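Local coordinates for putative hydrolase (Shewanella frigidimarina, PDB 3LHO), which probably acts as an iron(II)-dependent dioxygenase of the 2-oxoadipate dioxygenase/decarboxylase family, at residues Thr46-Lys51 / Glu98-Glu103; Leu207-Ser212 / Phe236-Pro241. One frame throughout, in Å; residues are numbered along the deposited sequence.

Contact 1 (Thr46-Lys51 / Glu98-Glu103); sequences TFNIAK and ELLVEE. With SO4 (sulfate ion), chain C.
Asn48 spends both ends of its amide on the chain that follows Leu99. Asn48 OD1 accepts from Val101 N in a nearly straight bond (3.1 Å, 171° at the hydrogen), although the donor stands well above the carbonyl plane. A water bridges Asn48 OD1 and Glu102 OE2. Asn48 ND2 donates to Glu102 OE1 at 2.8 Å, in the amide plane and onto the syn lone pair of a carboxylate turned 77° from the amide. The bend at chi2 of Glu102 (78°) brings its acid group back to this site. These bonds extend a parallel pairing of strands 39-47 and 93-99, in which Leu99 N donates to Thr46 O (2.9 Å) and Asn48 N to Leu99 O (3.0 Å), within the mixed sheet of this glyoxalase-clan fold. On one face Phe47 and Leu99 lie side by side, Leu99 CD2 touching the ring edge 3.8 Å from CE1, over helix 151-159. The other face carries Glu98, whose carboxylate passes 3.6 Å from Asn48 CB (measured from CD) while OE1 accepts from Leu54 N. Past the inverse gamma turn centred on Asn48, Ala50 N donates to O2 of a sulfate ion, probably from the crystallisation liquor.

Contact 2 (Leu207-Ser212 / Phe236-Pro241); sequences LLEQSS and FARRYP
Backbone hydrogen bonds pair Glu209 with Arg238 and Ser211 with Phe236 in antiparallel strands, each pair bonded in both directions. Glu209 N reaches Arg238 O at 3.0 Å, and Arg238 N returns to Glu209 O at 2.9 Å. Beyond the last pair, Tyr240 N donates to Leu207 O from above the carbonyl plane; Leu207 and Leu208 both face Ser203 in a G1 bulge at the start of strand 208-212. Among the side chains, Tyr240 OH donates to Glu209 OE1 at 2.7 Å. The carboxylate oxygen lies at the ring edge, while the hydroxyl meets it from above the carboxylate plane, the two planes 68° apart. A water bridges Glu209 OE1 and Arg238 NH1, so acid and guanidinium are linked without direct contact. Ser211 OG, beside Phe236 CD2 at 3.5 Å, is hydrogen-bonded to Asn183 of helix 179-188. Apolar pairs are Leu208 CD1 with Ala237 CB (4.3 Å) and Leu207 CD2 with Tyr240 CB (4.0 Å). On the face of Leu208, Gln210, Ala237 and Arg239, Leu208 CD1 rests over the Arg239 guanidinium, which forms a salt bridge with Asp40, and Gln210 CG packs 3.9 Å from Ala237 CB. The side chain of Gln210 is about 4 Å from the nickel ion held by His41, His165 and Glu235, and brings this face to the metal site, while on the other the phenol and water probably stabilise Glu209 as a carboxylate.

In the fold
Both contacts belong to the same seven-stranded mixed sheet, with centres 28 Å apart and no atoms in touch. Contact 1 is a buried parallel pairing of two inner strands at the point where they run out into loops; contact 2, partly buried, is antiparallel and sets an outermost strand against its neighbour. Strand 39-47 links them: its end forms contact 1, whereas its earlier residues His41 and Asp40 lie beside contact 2. The chemistry differs accordingly. In 46-51/98-103 a side-chain amide takes over where strand pairing stops, whereas in 207-212/236-241 backbone bonds run nearly the whole length, and Glu209, Arg238 and Arg239 flank them, with the metal site close to one face.

Contact 1 (Thr46-Lys51 / Glu98-Glu103)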
ATOM      1  N   THR A  46       5.784  -6.804   2.455  1.00 17.13           N
ATOM      2  CA  THR A  46       7.111  -7.312   2.846  1.00 16.02           C
ATOM      3  C   THR A  46       7.145  -8.805   2.556  1.00 18.22           C
ATOM      4  O   THR A  46       6.224  -9.319   1.876  1.00 14.13           O
ATOM      5  CB  THR A  46       7.442  -7.016   4.318  1.00 17.96           C
ATOM      6  OG1 THR A  46       8.844  -7.278   4.564  1.00 14.46           O
ATOM      7  CG2 THR A  46       6.576  -7.832   5.259  1.00 13.81           C
ATOM      8  N   PHE A  47       8.220  -9.471   2.979  1.00 15.10           N
ATOM      9  CA  PHE A  47       8.331 -10.946   2.893  1.00 17.56           C
ATOM     10  C   PHE A  47       8.293 -11.578   4.265  1.00 16.27           C
ATOM     11  O   PHE A  47       8.635 -10.934   5.248  1.00 15.84           O
ATOM     12  CB  PHE A  47       9.660 -11.324   2.239  1.00 16.62           C
ATOM     13  CG  PHE A  47       9.871 -10.715   0.884  1.00 18.37           C
ATOM     14  CD1 PHE A  47       9.227 -11.198  -0.208  1.00 13.50           C
ATOM     15  CD2 PHE A  47      10.742  -9.656   0.716  1.00 12.45           C
ATOM     16  CE1 PHE A  47       9.429 -10.652  -1.463  1.00 18.17           C
ATOM     17  CE2 PHE A  47      10.941  -9.108  -0.524  1.00 19.34           C
ATOM     18  CZ  PHE A  47      10.272  -9.603  -1.615  1.00 13.50           C
ATOM     19  N   ASN A  48       7.927 -12.865   4.352  1.00 15.22           N
ATOM     20  CA  ASN A  48       7.920 -13.564   5.640  1.00 14.64           C
ATOM     21  C   ASN A  48       9.340 -14.030   6.105  1.00 14.93           C
ATOM     22  O   ASN A  48       9.571 -15.179   6.516  1.00 18.30           O
ATOM     23  CB  ASN A  48       6.928 -14.731   5.576  1.00 12.74           C
ATOM     24  CG  ASN A  48       7.437 -15.838   4.697  1.00 19.92           C
ATOM     25  OD1 ASN A  48       8.297 -15.613   3.819  1.00 14.60           O
ATOM     26  ND2 ASN A  48       6.991 -17.039   4.966  1.00 16.84           N
ATOM     27  N   ILE A  49      10.297 -13.115   6.032  1.00 15.30           N
ATOM     28  CA  ILE A  49      11.679 -13.353   6.451  1.00 16.44           C
ATOM     29  C   ILE A  49      11.774 -12.553   7.784  1.00 16.63           C
ATOM     30  O   ILE A  49      11.389 -11.363   7.826  1.00 16.46           O
ATOM     31  CB  ILE A  49      12.678 -12.831   5.383  1.00 18.01           C
ATOM     32  CG1 ILE A  49      12.611 -13.705   4.111  1.00 17.02           C
ATOM     33  CG2 ILE A  49      14.114 -12.784   5.928  1.00 19.83           C
ATOM     34  CD1 ILE A  49      13.394 -13.244   2.929  1.00 18.27           C
ATOM     35  N   ALA A  50      12.226 -13.220   8.853  1.00 15.62           N
ATOM     36  CA  ALA A  50      12.155 -12.707  10.236  1.00 16.36           C
ATOM     37  C   ALA A  50      12.607 -11.254  10.339  1.00 16.95           C
ATOM     38  O   ALA A  50      11.952 -10.373  10.953  1.00 18.75           O
ATOM     39  CB  ALA A  50      13.019 -13.620  11.192  1.00 16.68           C
ATOM     40  N   LYS A  51      13.728 -10.984   9.732  1.00 16.58           N
ATOM     41  CA  LYS A  51      14.302  -9.639   9.814  1.00 16.14           C
ATOM     42  C   LYS A  51      13.309  -8.515   9.420  1.00 16.80           C
ATOM     43  O   LYS A  51      13.403  -7.365   9.913  1.00 13.24           O
ATOM     44  CB  LYS A  51      15.520  -9.531   8.900  1.00 18.35           C
ATOM     45  CG  LYS A  51      16.405  -8.316   9.256  1.00 18.12           C
ATOM     46  CD  LYS A  51      17.564  -8.032   8.256  1.00 24.72           C
ATOM     47  CE  LYS A  51      18.549  -9.154   8.109  1.00 24.18           C
ATOM     48  NZ  LYS A  51      19.623  -8.810   7.111  1.00 20.97           N
ATOM     49  N   GLU A  98       2.431  -9.862   3.767  1.00 18.26           N
ATOM     50  CA  GLU A  98       3.756 -10.436   3.543  1.00 18.65           C
ATOM     51  C   GLU A  98       3.637 -11.619   2.600  1.00 16.89           C
ATOM     52  O   GLU A  98       2.759 -12.424   2.757  1.00 15.44           O
ATOM     53  CB  GLU A  98       4.458 -10.889   4.833  1.00 17.25           C
ATOM     54  CG  GLU A  98       3.840 -12.013   5.557  1.00 20.19           C
ATOM     55  CD  GLU A  98       4.573 -12.371   6.849  1.00 24.44           C
ATOM     56  OE1 GLU A  98       5.519 -11.669   7.325  1.00 18.31           O
ATOM     57  OE2 GLU A  98       4.150 -13.344   7.426  1.00 18.20           O
ATOM     58  N   LEU A  99       4.564 -11.695   1.660  1.00 17.67           N
ATOM     59  CA  LEU A  99       4.609 -12.804   0.728  1.00 16.41           C
ATOM     60  C   LEU A  99       5.189 -14.037   1.413  1.00 14.31           C
ATOM     61  O   LEU A  99       6.170 -13.969   2.138  1.00 13.84           O
ATOM     62  CB  LEU A  99       5.479 -12.415  -0.488  1.00 15.04           C
ATOM     63  CG  LEU A  99       5.479 -13.357  -1.717  1.00 23.30           C
ATOM     64  CD1 LEU A  99       4.186 -13.257  -2.498  1.00 13.86           C
ATOM     65  CD2 LEU A  99       6.666 -12.990  -2.618  1.00 30.68           C
ATOM     66  N   LEU A 100       4.591 -15.196   1.153  1.00 15.27           N
ATOM     67  CA  LEU A 100       5.103 -16.429   1.719  1.00 16.13           C
ATOM     68  C   LEU A 100       6.175 -16.988   0.777  1.00 15.90           C
ATOM     69  O   LEU A 100       5.876 -17.631  -0.225  1.00 15.36           O
ATOM     70  CB  LEU A 100       3.936 -17.398   1.910  1.00 15.30           C
ATOM     71  CG  LEU A 100       2.776 -16.858   2.764  1.00 24.01           C
ATOM     72  CD1 LEU A 100       1.654 -17.876   2.762  1.00 27.75           C
ATOM     73  CD2 LEU A 100       3.246 -16.620   4.213  1.00 20.04           C
ATOM     74  N   VAL A 101       7.434 -16.717   1.105  1.00 15.90           N
ATOM     75  CA  VAL A 101       8.553 -16.990   0.199  1.00 16.01           C
ATOM     76  C   VAL A 101       8.714 -18.466  -0.153  1.00 18.85           C
ATOM     77  O   VAL A 101       9.160 -18.791  -1.254  1.00 18.70           O
ATOM     78  CB  VAL A 101       9.845 -16.423   0.767  1.00 14.75           C
ATOM     79  CG1 VAL A 101      11.062 -16.844  -0.083  1.00 19.15           C
ATOM     80  CG2 VAL A 101       9.692 -14.877   0.833  1.00  9.57           C
ATOM     81  N   GLU A 102       8.286 -19.346   0.753  1.00 21.43           N
ATOM     82  CA  GLU A 102       8.388 -20.777   0.539  1.00 19.97           C
ATOM     83  C   GLU A 102       7.488 -21.278  -0.581  1.00 22.28           C
ATOM     84  O   GLU A 102       7.622 -22.409  -0.987  1.00 21.89           O
ATOM     85  CB  GLU A 102       8.028 -21.562   1.816  1.00 23.70           C
ATOM     86  CG  GLU A 102       8.951 -21.274   2.992  1.00 27.50           C
ATOM     87  CD  GLU A 102       8.655 -19.958   3.700  1.00 22.38           C
ATOM     88  OE1 GLU A 102       7.563 -19.313   3.433  1.00 15.74           O
ATOM     89  OE2 GLU A 102       9.578 -19.561   4.484  1.00 30.59           O
ATOM     90  N   GLU A 103       6.553 -20.472  -1.054  1.00 20.80           N
ATOM     91  CA  GLU A 103       5.636 -20.951  -2.088  1.00 22.32           C
ATOM     92  C   GLU A 103       6.256 -20.803  -3.490  1.00 21.85           C
ATOM     93  O   GLU A 103       5.615 -21.135  -4.449  1.00 19.10           O
ATOM     94  CB  GLU A 103       4.297 -20.208  -2.024  1.00 20.34           C
ATOM     95  CG  GLU A 103       3.596 -20.308  -0.660  1.00 23.33           C
ATOM     96  CD  GLU A 103       2.967 -21.668  -0.424  1.00 32.23           C
ATOM     97  OE1 GLU A 103       3.053 -22.492  -1.326  1.00 30.20           O
ATOM     98  OE2 GLU A 103       2.375 -21.901   0.649  1.00 38.28           O
TER
HETATM   99  S   SO4 C 268      14.274 -16.240   8.545  1.00 67.09           S
HETATM  100  O1  SO4 C 268      15.026 -15.201   9.245  1.00 67.47           O
HETATM  101  O2  SO4 C 268      12.858 -15.874   8.401  1.00 62.59           O
HETATM  102  O3  SO4 C 268      14.906 -16.466   7.242  1.00 66.94           O
HETATM  103  O4  SO4 C 268      14.309 -17.453   9.363  1.00 76.93           O
HETATM  104  O   HOH W   1      10.677 -17.138   4.317  1.00 21.85           O

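Contact 2 (Leu207-Ser212 / Phe236-Pro241)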
ATOM      1  N   LEU A 207     -20.574  -4.538   0.598  1.00 25.76           N
ATOM      2  CA  LEU A 207     -20.226  -3.600   1.675  1.00 26.28           C
ATOM      3  C   LEU A 207     -18.926  -2.790   1.457  1.00 22.01           C
ATOM      4  O   LEU A 207     -18.434  -2.124   2.377  1.00 21.20           O
ATOM      5  CB  LEU A 207     -20.175  -4.313   3.021  1.00 26.79           C
ATOM      6  CG  LEU A 207     -21.406  -5.121   3.402  1.00 27.21           C
ATOM      7  CD1 LEU A 207     -21.130  -5.797   4.732  1.00 22.69           C
ATOM      8  CD2 LEU A 207     -22.669  -4.266   3.468  1.00 24.16           C
ATOM      9  N   LEU A 208     -18.402  -2.834   0.239  1.00 22.18           N
ATOM     10  CA  LEU A 208     -17.144  -2.181  -0.089  1.00 20.73           C
ATOM     11  C   LEU A 208     -17.073  -1.891  -1.581  1.00 21.76           C
ATOM     12  O   LEU A 208     -17.323  -2.770  -2.407  1.00 19.21           O
ATOM     13  CB  LEU A 208     -15.936  -3.040   0.348  1.00 20.10           C
ATOM     14  CG  LEU A 208     -14.535  -2.493   0.025  1.00 20.31           C
ATOM     15  CD1 LEU A 208     -14.331  -1.189   0.757  1.00 18.39           C
ATOM     16  CD2 LEU A 208     -13.405  -3.488   0.406  1.00 21.45           C
ATOM     17  N   GLU A 209     -16.729  -0.653  -1.923  1.00 20.10           N
ATOM     18  CA  GLU A 209     -16.481  -0.279  -3.314  1.00 19.17           C
ATOM     19  C   GLU A 209     -15.143   0.396  -3.394  1.00 20.04           C
ATOM     20  O   GLU A 209     -14.857   1.247  -2.567  1.00 21.11           O
ATOM     21  CB  GLU A 209     -17.540   0.682  -3.835  1.00 17.05           C
ATOM     22  CG  GLU A 209     -18.919   0.085  -4.014  1.00 19.61           C
ATOM     23  CD  GLU A 209     -19.991   1.159  -4.236  1.00 19.96           C
ATOM     24  OE1 GLU A 209     -20.041   2.156  -3.492  1.00 24.83           O
ATOM     25  OE2 GLU A 209     -20.788   1.008  -5.173  1.00 26.04           O
ATOM     26  N   GLN A 210     -14.332   0.045  -4.393  1.00 19.35           N
ATOM     27  CA  GLN A 210     -13.017   0.655  -4.559  1.00 21.91           C
ATOM     28  C   GLN A 210     -12.766   0.991  -6.014  1.00 21.94           C
ATOM     29  O   GLN A 210     -13.315   0.353  -6.915  1.00 23.74           O
ATOM     30  CB  GLN A 210     -11.900  -0.257  -4.024  1.00 23.41           C
ATOM     31  CG  GLN A 210     -11.935  -0.491  -2.516  1.00 29.16           C
ATOM     32  CD  GLN A 210     -10.790  -1.370  -2.007  1.00 32.08           C
ATOM     33  OE1 GLN A 210     -10.759  -2.563  -2.262  1.00 37.39           O
ATOM     34  NE2 GLN A 210      -9.860  -0.776  -1.283  1.00 24.88           N
ATOM     35  N   SER A 211     -11.962   2.024  -6.225  1.00 23.07           N
ATOM     36  CA  SER A 211     -11.512   2.410  -7.550  1.00 22.97           C
ATOM     37  C   SER A 211     -10.104   2.948  -7.381  1.00 21.80           C
ATOM     38  O   SER A 211      -9.667   3.164  -6.245  1.00 21.75           O
ATOM     39  CB  SER A 211     -12.444   3.489  -8.118  1.00 21.11           C
ATOM     40  OG  SER A 211     -12.303   4.681  -7.376  1.00 20.76           O
ATOM     41  N   SER A 212      -9.372   3.088  -8.484  1.00 20.55           N
ATOM     42  CA  SER A 212      -8.006   3.598  -8.445  1.00 20.87           C
ATOM     43  C   SER A 212      -7.592   4.265  -9.733  1.00 20.56           C
ATOM     44  O   SER A 212      -8.098   3.966 -10.804  1.00 22.44           O
ATOM     45  CB  SER A 212      -6.975   2.486  -8.115  1.00 20.40           C
ATOM     46  OG  SER A 212      -7.100   1.351  -8.970  1.00 21.20           O
ATOM     47  N   PHE A 236      -9.479   4.710  -3.846  1.00 19.14           N
ATOM     48  CA  PHE A 236     -10.684   5.356  -3.281  1.00 18.02           C
ATOM     49  C   PHE A 236     -11.573   4.251  -2.778  1.00 18.30           C
ATOM     50  O   PHE A 236     -11.766   3.265  -3.456  1.00 20.20           O
ATOM     51  CB  PHE A 236     -11.369   6.223  -4.356  1.00 15.72           C
ATOM     52  CG  PHE A 236     -10.394   7.129  -5.065  1.00 17.37           C
ATOM     53  CD1 PHE A 236     -10.111   8.380  -4.566  1.00 18.37           C
ATOM     54  CD2 PHE A 236      -9.688   6.690  -6.178  1.00 21.82           C
ATOM     55  CE1 PHE A 236      -9.145   9.178  -5.174  1.00 19.46           C
ATOM     56  CE2 PHE A 236      -8.726   7.503  -6.790  1.00 18.66           C
ATOM     57  CZ  PHE A 236      -8.454   8.727  -6.278  1.00 20.00           C
ATOM     58  N   ALA A 237     -12.094   4.379  -1.562  1.00 16.89           N
ATOM     59  CA  ALA A 237     -12.941   3.326  -1.002  1.00 15.03           C
ATOM     60  C   ALA A 237     -14.168   3.918  -0.312  1.00 14.53           C
ATOM     61  O   ALA A 237     -14.061   4.877   0.460  1.00 15.32           O
ATOM     62  CB  ALA A 237     -12.132   2.461   0.019  1.00 14.93           C
ATOM     63  N   ARG A 238     -15.329   3.333  -0.600  1.00 16.35           N
ATOM     64  CA  ARG A 238     -16.521   3.566   0.163  1.00 17.76           C
ATOM     65  C   ARG A 238     -16.872   2.299   0.937  1.00 19.11           C
ATOM     66  O   ARG A 238     -17.041   1.257   0.340  1.00 20.61           O
ATOM     67  CB  ARG A 238     -17.689   3.951  -0.741  1.00 18.43           C
ATOM     68  CG  ARG A 238     -18.974   4.249   0.038  1.00 20.25           C
ATOM     69  CD  ARG A 238     -20.046   4.923  -0.799  1.00 25.45           C
ATOM     70  NE  ARG A 238     -21.329   4.957  -0.077  1.00 26.23           N
ATOM     71  CZ  ARG A 238     -22.503   5.295  -0.611  1.00 26.86           C
ATOM     72  NH1 ARG A 238     -22.614   5.639  -1.883  1.00 23.53           N
ATOM     73  NH2 ARG A 238     -23.583   5.297   0.146  1.00 23.00           N
ATOM     74  N   ARG A 239     -17.021   2.419   2.256  1.00 18.76           N
ATOM     75  CA  ARG A 239     -17.505   1.317   3.072  1.00 17.34           C
ATOM     76  C   ARG A 239     -18.946   1.487   3.515  1.00 17.75           C
ATOM     77  O   ARG A 239     -19.418   2.611   3.717  1.00 18.61           O
ATOM     78  CB  ARG A 239     -16.631   1.157   4.308  1.00 21.50           C
ATOM     79  CG  ARG A 239     -15.202   0.799   3.998  1.00 19.60           C
ATOM     80  CD  ARG A 239     -14.358   0.833   5.288  1.00 22.29           C
ATOM     81  NE  ARG A 239     -13.001   0.497   4.914  1.00 21.90           N
ATOM     82  CZ  ARG A 239     -12.595  -0.723   4.571  1.00 25.76           C
ATOM     83  NH1 ARG A 239     -13.411  -1.785   4.624  1.00 23.92           N
ATOM     84  NH2 ARG A 239     -11.363  -0.876   4.163  1.00 30.04           N
ATOM     85  N   TYR A 240     -19.623   0.347   3.684  1.00 16.93           N
ATOM     86  CA  TYR A 240     -21.005   0.307   4.107  1.00 19.18           C
ATOM     87  C   TYR A 240     -21.196  -0.376   5.448  1.00 20.89           C
ATOM     88  O   TYR A 240     -20.342  -1.178   5.880  1.00 20.97           O
ATOM     89  CB  TYR A 240     -21.845  -0.381   3.044  1.00 17.24           C
ATOM     90  CG  TYR A 240     -21.922   0.374   1.739  1.00 18.16           C
ATOM     91  CD1 TYR A 240     -20.876   0.336   0.821  1.00 18.02           C
ATOM     92  CD2 TYR A 240     -23.060   1.090   1.393  1.00 18.95           C
ATOM     93  CE1 TYR A 240     -20.959   1.018  -0.378  1.00 21.21           C
ATOM     94  CE2 TYR A 240     -23.147   1.758   0.206  1.00 15.69           C
ATOM     95  CZ  TYR A 240     -22.109   1.724  -0.685  1.00 14.49           C
ATOM     96  OH  TYR A 240     -22.212   2.395  -1.886  1.00 19.21           O
ATOM     97  N   PRO A 241     -22.284  -0.028   6.151  1.00 20.46           N
ATOM     98  CA  PRO A 241     -22.557  -0.663   7.438  1.00 22.67           C
ATOM     99  C   PRO A 241     -22.939  -2.126   7.318  1.00 22.73           C
ATOM    100  O   PRO A 241     -23.643  -2.519   6.388  1.00 24.40           O
ATOM    101  CB  PRO A 241     -23.743   0.134   7.990  1.00 24.34           C
ATOM    102  CG  PRO A 241     -23.747   1.391   7.276  1.00 19.56           C
ATOM    103  CD  PRO A 241     -23.159   1.133   5.928  1.00 20.66           C
TER
HETATM  104  O   HOH W   2     -20.847   4.530  -4.259  1.00 20.37           O